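Local coordinates for membrane-bound lytic murein transglycosylase A (Burkholderia pseudomallei, PDB 6QK4), which probably cleaves the bond between N-acetylmuramic acid and N-acetylglucosamine in peptidoglycan, leaving a 1,6-anhydro ring on the muramic acid residue, at residues R24-W30 / F87-A93; T284-T290 / N338-L344; P10-A14 / A297-R301; I15-A21 / G97-G101. All coordinates share one frame; numbering follows the deposited sequence.

Interaction 1: residues R24-W30 / F87-A93; sequences RLTPVAW and FTPFQFA
Leu25, Thr26 and Pro27 pair with Phe92, Gln91 and Phe90 as the antiparallel partner of strand 87-92. Thr26 and Gln91 form the hydrogen-bonded pair, with Gln91 N to Thr26 O at 2.8 Å, and Val28 N and Ala93 N extend the ladder to Pro89 O and Arg24 O. Arg24 starts away from the other strand, but a bend about CB-CG (chi2 74°), with another at chi3, brings the guanidinium back alongside Phe92. There NH1 donates to a lone pair of Ala93 O at 2.9 Å, while Phe92 CE1 lies over one guanidinium face, 3.4 Å from Arg24 NE. The two planes are 50° apart, so this is no flat stack. Leu25, Pro27, Phe90 and Phe92 share one sheet face. Leu25 CD2 reaches Phe90 CB at 3.6 Å and also touches Phe92 CD1, and Pro27 CB makes a CH-pi contact over the Phe90 ring, 4.0 Å from its centroid. On its other side strand 87-92 pairs with strand 336-346, so the short strand 25-27 extends the sheet beyond it, and Phe345 meets Phe90 edge-to-face. Thr26 and Gln91 share the other face, where their side chains run side by side. A water accepts from Thr26 OG1 at 2.8 Å and from Gln91 NE2, and donates to Gln91 O. Farther along, Trp30 lays its indole across Pro89, whose CD is 3.8 Å from the centroid of the five-membered ring. Trp30 NE1 donates to Phe87 O at 3.1 Å; the acceptor is near the indole plane, but the donor stands 39° above the carbonyl plane.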
# COMPACT_ATOMS: atom_id res chain seq x y z
N ARG A 24 -9.47 15.20 22.04
CA ARG A 24 -8.71 14.66 20.90
C ARG A 24 -7.91 13.40 21.28
O ARG A 24 -7.89 12.39 20.53
CB ARG A 24 -7.78 15.77 20.40
CG ARG A 24 -6.70 15.32 19.41
CD ARG A 24 -7.32 15.05 18.08
NE ARG A 24 -6.49 15.51 16.93
CZ ARG A 24 -6.90 15.49 15.67
NH1 ARG A 24 -8.11 14.99 15.36
NH2 ARG A 24 -6.09 15.97 14.69
N LEU A 25 -7.23 13.42 22.42
CA LEU A 25 -6.45 12.30 22.96
C LEU A 25 -6.86 12.00 24.39
O LEU A 25 -6.73 12.87 25.26
CB LEU A 25 -4.93 12.56 22.91
CG LEU A 25 -4.35 12.51 21.48
CD1 LEU A 25 -3.00 13.30 21.43
CD2 LEU A 25 -4.17 11.04 20.97
N THR A 26 -7.26 10.77 24.65
CA THR A 26 -7.71 10.36 25.99
C THR A 26 -6.88 9.16 26.42
O THR A 26 -7.02 8.07 25.83
CB THR A 26 -9.18 9.97 26.00
OG1 THR A 26 -9.98 11.01 25.43
CG2 THR A 26 -9.62 9.72 27.49
N PRO A 27 -6.02 9.27 27.44
CA PRO A 27 -5.29 8.08 27.91
C PRO A 27 -6.22 7.01 28.46
O PRO A 27 -7.20 7.30 29.18
CB PRO A 27 -4.39 8.64 29.04
CG PRO A 27 -5.22 9.85 29.58
CD PRO A 27 -5.84 10.47 28.32
N VAL A 28 -5.92 5.76 28.13
CA VAL A 28 -6.71 4.63 28.62
C VAL A 28 -5.74 3.54 29.08
O VAL A 28 -4.55 3.58 28.82
CB VAL A 28 -7.69 4.10 27.57
CG1 VAL A 28 -8.63 5.19 27.07
CG2 VAL A 28 -6.88 3.52 26.37
N ALA A 29 -6.27 2.56 29.84
CA ALA A 29 -5.43 1.43 30.19
C ALA A 29 -5.33 0.48 29.01
O ALA A 29 -6.21 0.45 28.14
CB ALA A 29 -6.03 0.66 31.39
N TRP A 30 -4.27 -0.32 28.97
CA TRP A 30 -4.20 -1.32 27.91
C TRP A 30 -5.43 -2.25 27.93
O TRP A 30 -5.88 -2.71 26.90
CB TRP A 30 -2.88 -2.10 28.00
CG TRP A 30 -1.74 -1.32 27.42
CD1 TRP A 30 -0.78 -0.62 28.08
CD2 TRP A 30 -1.50 -1.14 26.02
NE1 TRP A 30 0.09 -0.04 27.16
CE2 TRP A 30 -0.34 -0.35 25.90
CE3 TRP A 30 -2.12 -1.60 24.87
CZ2 TRP A 30 0.19 0.03 24.64
CZ3 TRP A 30 -1.60 -1.22 23.62
CH2 TRP A 30 -0.44 -0.43 23.54
N PHE A 87 4.83 2.16 26.80
CA PHE A 87 3.96 3.10 26.11
C PHE A 87 2.63 3.16 26.81
O PHE A 87 2.19 2.19 27.44
CB PHE A 87 3.69 2.66 24.60
CG PHE A 87 4.92 2.73 23.74
CD1 PHE A 87 5.81 1.67 23.71
CD2 PHE A 87 5.16 3.86 22.97
CE1 PHE A 87 7.03 1.74 22.95
CE2 PHE A 87 6.36 3.99 22.20
CZ PHE A 87 7.30 2.87 22.18
N THR A 88 1.97 4.30 26.67
CA THR A 88 0.59 4.47 27.06
C THR A 88 -0.28 4.65 25.82
O THR A 88 0.04 5.50 24.97
CB THR A 88 0.45 5.70 27.98
OG1 THR A 88 1.19 5.43 29.20
CG2 THR A 88 -1.02 5.89 28.41
N PRO A 89 -1.41 3.96 25.72
CA PRO A 89 -2.31 4.21 24.59
C PRO A 89 -3.31 5.34 24.85
O PRO A 89 -3.86 5.48 25.95
CB PRO A 89 -3.02 2.85 24.44
CG PRO A 89 -3.16 2.34 25.94
CD PRO A 89 -1.93 2.95 26.66
N PHE A 90 -3.58 6.15 23.82
CA PHE A 90 -4.51 7.27 23.91
C PHE A 90 -5.59 7.09 22.86
O PHE A 90 -5.30 7.13 21.66
CB PHE A 90 -3.86 8.64 23.68
CG PHE A 90 -2.96 9.08 24.83
CD1 PHE A 90 -1.75 8.43 25.02
CD2 PHE A 90 -3.30 10.16 25.68
CE1 PHE A 90 -0.90 8.79 26.05
CE2 PHE A 90 -2.40 10.54 26.70
CZ PHE A 90 -1.23 9.83 26.88
N GLN A 91 -6.83 6.93 23.31
CA GLN A 91 -7.94 6.90 22.34
C GLN A 91 -7.96 8.20 21.52
O GLN A 91 -7.85 9.29 22.08
CB GLN A 91 -9.26 6.68 23.13
CG GLN A 91 -10.52 6.99 22.30
CD GLN A 91 -11.71 7.16 23.19
OE1 GLN A 91 -12.36 6.18 23.55
NE2 GLN A 91 -11.99 8.40 23.56
N PHE A 92 -8.02 8.09 20.17
CA PHE A 92 -7.82 9.22 19.26
C PHE A 92 -9.13 9.58 18.58
O PHE A 92 -9.77 8.72 17.95
CB PHE A 92 -6.80 8.83 18.22
CG PHE A 92 -6.39 9.94 17.28
CD1 PHE A 92 -6.05 11.18 17.78
CD2 PHE A 92 -6.33 9.71 15.92
CE1 PHE A 92 -5.62 12.22 16.90
CE2 PHE A 92 -5.94 10.75 15.04
CZ PHE A 92 -5.58 11.99 15.53
N ALA A 93 -9.56 10.84 18.74
CA ALA A 93 -10.79 11.27 18.09
C ALA A 93 -10.55 12.32 17.00
O ALA A 93 -9.57 13.09 17.04
CB ALA A 93 -11.77 11.82 19.12
O HOH W 1 -10.14 10.69 22.68

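Interaction 2: residues T284-T290 / N338-L344; sequences TPVFLQT and NGRMWLL
Phe287 O is approached by three groups of the facing strand: Trp342 N donates to it at 3.0 Å, Met341 CA makes a CA-H...O contact, and Trp342 CE3 brings the indole edge to 3.4 Å from this Phe287 O. Trp342 O in turn receives Phe287 N at 2.8 Å. Gln289 and Arg340 form the next hydrogen-bonded pair, and Leu344 N to Pro285 O closes the ladder at one end. At the other end Thr290 OG1 donates to Asn338 O at 2.9 Å, its oxygen 43° above that carbonyl plane. Gln289, with CG anti to the backbone N (chi1 177°) and an extended chain, slants across to the indole: OE1 lies 3.3 Å from Trp342 CH2, at the ring edge and in its plane, where ring hydrogens would favour an oxygen. Its NE2 is turned to Ala13 O. The other sheet face is apolar. Val286 CG1 meets Met341 CG at 3.7 Å, Leu288 CD1 comes to the same Met341 CG from farther along the strand, and Val286 CG2 lies beside Leu343 CD2. Arg340 carries its guanidinium away from this pairing to Asp100, a salt bridge. With strand 298-307 on the far side of 285-291 and strand 87-92 beside 336-346, this buried antiparallel ladder belongs to the 3D domain, whose family relationship points to a double-psi beta-barrel.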
# COMPACT_ATOMS: atom_id res chain seq x y z
N THR A 284 4.63 7.73 15.05
CA THR A 284 3.65 7.37 16.10
C THR A 284 3.24 5.93 15.89
O THR A 284 2.77 5.58 14.79
CB THR A 284 2.40 8.26 16.03
OG1 THR A 284 2.78 9.66 16.05
CG2 THR A 284 1.45 7.96 17.21
N PRO A 285 3.34 5.06 16.89
CA PRO A 285 2.67 3.76 16.80
C PRO A 285 1.18 3.94 17.03
O PRO A 285 0.77 4.79 17.82
CB PRO A 285 3.30 2.94 17.95
CG PRO A 285 4.46 3.84 18.49
CD PRO A 285 4.00 5.27 18.20
N VAL A 286 0.36 3.15 16.33
CA VAL A 286 -1.09 3.31 16.31
C VAL A 286 -1.68 1.92 16.46
O VAL A 286 -1.32 1.01 15.71
CB VAL A 286 -1.62 3.92 14.99
CG1 VAL A 286 -3.18 4.10 15.06
CG2 VAL A 286 -0.96 5.28 14.72
N PHE A 287 -2.63 1.74 17.42
CA PHE A 287 -3.36 0.49 17.42
C PHE A 287 -4.61 0.72 16.59
O PHE A 287 -5.38 1.66 16.88
CB PHE A 287 -3.71 -0.01 18.84
CG PHE A 287 -4.17 -1.45 18.78
CD1 PHE A 287 -3.23 -2.46 18.59
CD2 PHE A 287 -5.52 -1.78 18.72
CE1 PHE A 287 -3.58 -3.75 18.46
CE2 PHE A 287 -5.91 -3.14 18.55
CZ PHE A 287 -4.94 -4.12 18.37
N LEU A 288 -4.76 -0.07 15.52
CA LEU A 288 -5.80 0.10 14.53
C LEU A 288 -6.83 -1.02 14.69
O LEU A 288 -6.48 -2.19 14.64
CB LEU A 288 -5.16 0.08 13.12
CG LEU A 288 -6.08 0.42 11.96
CD1 LEU A 288 -6.72 1.80 12.10
CD2 LEU A 288 -5.28 0.33 10.61
N GLN A 289 -8.10 -0.65 14.84
CA GLN A 289 -9.20 -1.60 14.87
C GLN A 289 -10.05 -1.34 13.64
O GLN A 289 -10.55 -0.23 13.47
CB GLN A 289 -10.00 -1.39 16.15
CG GLN A 289 -11.26 -2.35 16.19
CD GLN A 289 -12.03 -2.15 17.49
OE1 GLN A 289 -11.92 -1.09 18.14
NE2 GLN A 289 -12.79 -3.15 17.88
N THR A 290 -10.19 -2.36 12.78
CA THR A 290 -10.90 -2.17 11.51
C THR A 290 -11.41 -3.57 11.05
O THR A 290 -11.59 -4.46 11.89
CB THR A 290 -10.02 -1.39 10.51
OG1 THR A 290 -10.79 -1.15 9.33
CG2 THR A 290 -8.76 -2.18 10.05
N ASN A 338 -14.58 1.12 7.95
CA ASN A 338 -14.60 1.91 9.18
C ASN A 338 -13.51 1.43 10.12
O ASN A 338 -13.17 0.23 10.15
CB ASN A 338 -15.92 1.76 9.91
CG ASN A 338 -16.05 2.72 11.08
OD1 ASN A 338 -15.76 3.93 10.95
ND2 ASN A 338 -16.49 2.16 12.26
N GLY A 339 -12.96 2.39 10.89
CA GLY A 339 -11.87 2.11 11.81
C GLY A 339 -11.84 2.97 13.06
O GLY A 339 -12.46 4.04 13.13
N ARG A 340 -11.09 2.48 14.04
CA ARG A 340 -10.81 3.17 15.32
C ARG A 340 -9.30 3.15 15.60
O ARG A 340 -8.58 2.18 15.27
CB ARG A 340 -11.52 2.49 16.48
CG ARG A 340 -13.03 2.60 16.41
CD ARG A 340 -13.50 4.05 16.59
NE ARG A 340 -14.97 4.14 16.47
CZ ARG A 340 -15.87 3.92 17.46
NH1 ARG A 340 -15.47 3.52 18.68
NH2 ARG A 340 -17.19 4.02 17.16
N MET A 341 -8.81 4.19 16.26
CA MET A 341 -7.37 4.32 16.52
C MET A 341 -7.09 4.67 17.97
O MET A 341 -7.85 5.43 18.58
CB MET A 341 -6.72 5.45 15.66
CG MET A 341 -6.63 5.04 14.26
SD MET A 341 -5.90 6.54 13.43
CE MET A 341 -5.74 5.84 11.79
N TRP A 342 -5.98 4.13 18.48
CA TRP A 342 -5.30 4.62 19.67
C TRP A 342 -3.87 4.96 19.30
O TRP A 342 -3.17 4.13 18.70
CB TRP A 342 -5.27 3.55 20.78
CG TRP A 342 -6.67 3.18 21.26
CD1 TRP A 342 -7.23 3.56 22.46
CD2 TRP A 342 -7.70 2.42 20.55
NE1 TRP A 342 -8.55 3.06 22.54
CE2 TRP A 342 -8.85 2.42 21.37
CE3 TRP A 342 -7.76 1.81 19.28
CZ2 TRP A 342 -10.04 1.73 21.01
CZ3 TRP A 342 -8.99 1.17 18.88
CH2 TRP A 342 -10.10 1.14 19.77
N LEU A 343 -3.41 6.16 19.69
CA LEU A 343 -2.01 6.54 19.48
C LEU A 343 -1.20 6.16 20.71
O LEU A 343 -1.64 6.37 21.84
CB LEU A 343 -1.91 8.05 19.25
CG LEU A 343 -2.73 8.68 18.13
CD1 LEU A 343 -2.16 10.06 17.74
CD2 LEU A 343 -2.76 7.88 16.89
N LEU A 344 -0.05 5.56 20.50
CA LEU A 344 0.83 5.24 21.62
C LEU A 344 1.86 6.36 21.80
O LEU A 344 2.44 6.83 20.82
CB LEU A 344 1.60 3.95 21.37
CG LEU A 344 0.84 2.61 21.50
CD1 LEU A 344 -0.26 2.50 20.56
CD2 LEU A 344 1.80 1.52 21.28

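Interaction 3: residues P10-A14 / A297-R301; sequences PAGAA and APLNR
Gly12, Ala13 and Ala11 meet Pro298 and Asn300 by one direct hydrogen bond, one water bridge and a little van der Waals packing. The direct bond runs from Asn300 ND2 to Ala13 O, long at 3.3 Å but nearly straight (173°). The acceptor sits in the Asn300 amide plane, and the donor falls on a lone pair of the Ala13 carbonyl. Ala13 O also receives Gln289 NE2, so two side-chain amides from neighbouring strands grip a single carbonyl. Ala13 N is held separately by Asp38 OD2. The water bridge is made by a molecule that accepts from Gly12 N at 3.0 Å and donates to Pro298 O at 2.9 Å, joining two backbones too far apart there to bond directly. Packing centres on the Pro298 ring. Its CG lies against Gly12 O at 3.4 Å and its CB against Ala13 O at 3.7 Å, while Ala11 CB touches Pro298 CD at 4.2 Å. Gly12 has no CB, and the side of its CA facing the strand is taken up by Asn300 ND2 and the Pro298 ring. What results is an irregular N-terminal segment laid over the face of strand 298-307 that carries Pro298 and Asn300, on the surface of the 3D domain, tied through side-chain amides and water instead of through strand pairing.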
# COMPACT_ATOMS: atom_id res chain seq x y z
N PRO A 10 -12.55 -16.91 18.38
CA PRO A 10 -11.50 -16.94 17.35
C PRO A 10 -11.41 -15.61 16.57
O PRO A 10 -10.27 -15.16 16.42
CB PRO A 10 -11.91 -18.12 16.46
CG PRO A 10 -13.35 -18.25 16.66
CD PRO A 10 -13.65 -17.84 18.07
N ALA A 11 -12.51 -14.96 16.16
CA ALA A 11 -12.40 -13.66 15.49
C ALA A 11 -12.35 -12.50 16.50
O ALA A 11 -12.88 -12.56 17.61
CB ALA A 11 -13.56 -13.43 14.51
N GLY A 12 -11.76 -11.40 16.07
CA GLY A 12 -11.42 -10.35 17.01
C GLY A 12 -12.56 -9.41 17.43
O GLY A 12 -13.75 -9.60 17.15
N ALA A 13 -12.15 -8.37 18.14
CA ALA A 13 -13.05 -7.37 18.67
C ALA A 13 -13.68 -6.58 17.54
O ALA A 13 -12.97 -6.09 16.65
CB ALA A 13 -12.29 -6.39 19.56
N ALA A 14 -14.97 -6.30 17.70
CA ALA A 14 -15.78 -5.56 16.73
C ALA A 14 -16.11 -4.14 17.19
O ALA A 14 -16.39 -3.88 18.35
CB ALA A 14 -17.11 -6.28 16.51
N ALA A 297 -13.96 -9.67 8.15
CA ALA A 297 -13.68 -10.09 9.51
C ALA A 297 -12.90 -9.00 10.29
O ALA A 297 -12.22 -8.16 9.67
CB ALA A 297 -12.84 -11.37 9.49
N PRO A 298 -12.96 -9.00 11.62
CA PRO A 298 -12.16 -8.01 12.37
C PRO A 298 -10.68 -8.08 12.07
O PRO A 298 -10.09 -9.17 11.97
CB PRO A 298 -12.40 -8.36 13.83
CG PRO A 298 -13.80 -9.06 13.78
CD PRO A 298 -13.88 -9.76 12.48
N LEU A 299 -10.07 -6.89 12.04
CA LEU A 299 -8.63 -6.71 11.79
C LEU A 299 -8.14 -5.74 12.86
O LEU A 299 -8.49 -4.55 12.84
CB LEU A 299 -8.39 -6.17 10.37
CG LEU A 299 -6.90 -5.88 10.06
CD1 LEU A 299 -6.09 -7.13 10.22
CD2 LEU A 299 -6.96 -5.50 8.55
N ASN A 300 -7.45 -6.27 13.87
CA ASN A 300 -6.93 -5.48 14.97
C ASN A 300 -5.41 -5.52 14.92
O ASN A 300 -4.83 -6.60 15.03
CB ASN A 300 -7.42 -6.06 16.31
CG ASN A 300 -8.91 -5.75 16.55
OD1 ASN A 300 -9.25 -4.66 16.98
ND2 ASN A 300 -9.76 -6.73 16.30
N ARG A 301 -4.76 -4.37 14.70
CA ARG A 301 -3.35 -4.46 14.28
C ARG A 301 -2.58 -3.28 14.88
O ARG A 301 -3.02 -2.13 14.70
CB ARG A 301 -3.17 -4.34 12.73
CG ARG A 301 -2.91 -5.60 11.88
CD ARG A 301 -1.58 -6.07 12.08
NE ARG A 301 -1.01 -7.08 11.21
CZ ARG A 301 -0.90 -8.37 11.51
NH1 ARG A 301 -1.51 -8.88 12.58
NH2 ARG A 301 -0.23 -9.17 10.69
O HOH W 2 -10.80 -11.66 13.22

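Interaction 4: residues I15-A21 / G97-G101; sequences IVPGQIA and GTLDG
Gly18 N donates to Asp100 OD2 at 2.9 Å, coming in 36° above the carboxylate plane. Two backbone bonds complete the direct polar contacts: Leu99 N to Gln19 O at 3.0 Å and Ala21 N to Gly97 O at 2.8 Å. They flank Ile20 and Thr98, which form a single isolated bridge, and Ile20 CA adds a CA-H...O contact to Gly97 O. Leu99 points into the facing loop and splits its branches: CD2 reaches Ala21 CB at 3.9 Å, while CD1 lies 4.0 Å from Gln19 CB. Ile20 CB rests against Gly97 O at 3.4 Å. A water widens the bridge by donating to Gln19 O at 2.9 Å and accepting from Asp100 N. Beyond this shell, on strand 336-346, stands Arg340. Its NE forms a salt bridge with Asp100 OD1 and its NH1 a hydrogen bond with Gln19 OE1, so one guanidinium fixes side chains of both loops; Asn338 ND2 also donates to Asp100 OD1. With donors on both oxygens and an arginine beside it, the carboxylate is probably ionised. The geometry is that of two surface loops zipped by a lone beta bridge, one preceding strand 25-27 and the other connecting strands 87-92 and 101-114, pinned over strand 336-346 by a buried arginine.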
# COMPACT_ATOMS: atom_id res chain seq x y z
N ILE A 15 -16.12 -3.21 16.25
CA ILE A 15 -16.39 -1.81 16.56
C ILE A 15 -17.87 -1.60 16.87
O ILE A 15 -18.75 -2.09 16.14
CB ILE A 15 -15.96 -0.93 15.36
CG1 ILE A 15 -14.44 -0.97 15.17
CG2 ILE A 15 -16.50 0.57 15.50
CD1 ILE A 15 -14.00 -0.62 13.71
N VAL A 16 -18.15 -0.83 17.92
CA VAL A 16 -19.49 -0.30 18.17
C VAL A 16 -19.54 1.10 17.52
O VAL A 16 -18.88 2.00 18.06
CB VAL A 16 -19.78 -0.17 19.66
CG1 VAL A 16 -21.17 0.43 19.83
CG2 VAL A 16 -19.73 -1.50 20.37
N PRO A 17 -20.22 1.26 16.39
CA PRO A 17 -20.04 2.49 15.58
C PRO A 17 -20.72 3.70 16.20
O PRO A 17 -21.62 3.60 17.05
CB PRO A 17 -20.71 2.13 14.24
CG PRO A 17 -21.73 1.14 14.53
CD PRO A 17 -21.10 0.29 15.70
N GLY A 18 -20.21 4.85 15.81
CA GLY A 18 -20.84 6.10 16.20
C GLY A 18 -20.52 6.58 17.58
O GLY A 18 -21.21 7.47 18.09
N GLN A 19 -19.46 6.07 18.21
CA GLN A 19 -19.11 6.62 19.53
C GLN A 19 -18.34 7.95 19.44
O GLN A 19 -17.74 8.30 18.42
CB GLN A 19 -18.29 5.61 20.33
CG GLN A 19 -19.14 4.29 20.60
CD GLN A 19 -18.30 3.17 21.19
OE1 GLN A 19 -17.15 3.00 20.82
NE2 GLN A 19 -18.88 2.41 22.16
N ILE A 20 -18.43 8.72 20.51
CA ILE A 20 -17.80 10.05 20.52
C ILE A 20 -17.03 10.25 21.81
O ILE A 20 -17.20 9.56 22.82
CB ILE A 20 -18.84 11.18 20.35
CG1 ILE A 20 -19.75 11.23 21.57
CG2 ILE A 20 -19.66 11.04 19.02
CD1 ILE A 20 -20.71 12.42 21.58
N ALA A 21 -16.13 11.25 21.77
CA ALA A 21 -15.25 11.52 22.90
C ALA A 21 -15.09 13.04 23.07
O ALA A 21 -15.23 13.81 22.12
CB ALA A 21 -13.84 10.90 22.71
N GLY A 97 -15.11 15.32 17.48
CA GLY A 97 -15.45 14.43 18.59
C GLY A 97 -15.75 12.97 18.22
O GLY A 97 -15.77 12.11 19.11
N THR A 98 -15.91 12.66 16.94
CA THR A 98 -16.29 11.29 16.55
C THR A 98 -15.06 10.39 16.60
O THR A 98 -13.95 10.82 16.31
CB THR A 98 -16.92 11.21 15.16
OG1 THR A 98 -16.04 11.69 14.12
CG2 THR A 98 -18.24 11.95 15.09
N LEU A 99 -15.27 9.11 16.96
CA LEU A 99 -14.15 8.17 16.99
C LEU A 99 -14.02 7.36 15.72
O LEU A 99 -12.91 6.93 15.42
CB LEU A 99 -14.27 7.20 18.18
CG LEU A 99 -14.25 7.90 19.58
CD1 LEU A 99 -14.51 6.86 20.67
CD2 LEU A 99 -12.84 8.47 19.80
N ASP A 100 -15.09 7.26 14.90
CA ASP A 100 -15.01 6.51 13.64
C ASP A 100 -14.17 7.25 12.60
O ASP A 100 -14.32 8.48 12.41
CB ASP A 100 -16.42 6.32 13.01
CG ASP A 100 -17.27 5.31 13.75
OD1 ASP A 100 -16.76 4.41 14.40
OD2 ASP A 100 -18.50 5.41 13.57
N GLY A 101 -13.33 6.47 11.87
CA GLY A 101 -12.65 7.04 10.71
C GLY A 101 -12.37 6.00 9.64
O GLY A 101 -12.67 4.82 9.82
O HOH W 3 -17.88 7.77 15.60

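How the interactions relate
Interactions 1 to 3 reach one strand system, in which 25-27, 87-92, 336-346, 285-291 and 298-307 lie successively side by side. Interactions 1 and 2 are neighbours, centres about 10 Å apart, joined where strand 87-92 meets 336-346; interactions 2 and 3, about 13 Å apart, share the pairing of 285-291 with 298-307. Interaction 4 lies about 12 Å from interaction 2, linked to it through Arg340. Along the chain interaction 3 encloses interaction 4, which encloses interaction 1; interaction 2 opens later and alternates with interaction 3. The N-terminal residues 10-30 thus run across successive strands, tying the start of the chain to the C-terminal 3D domain.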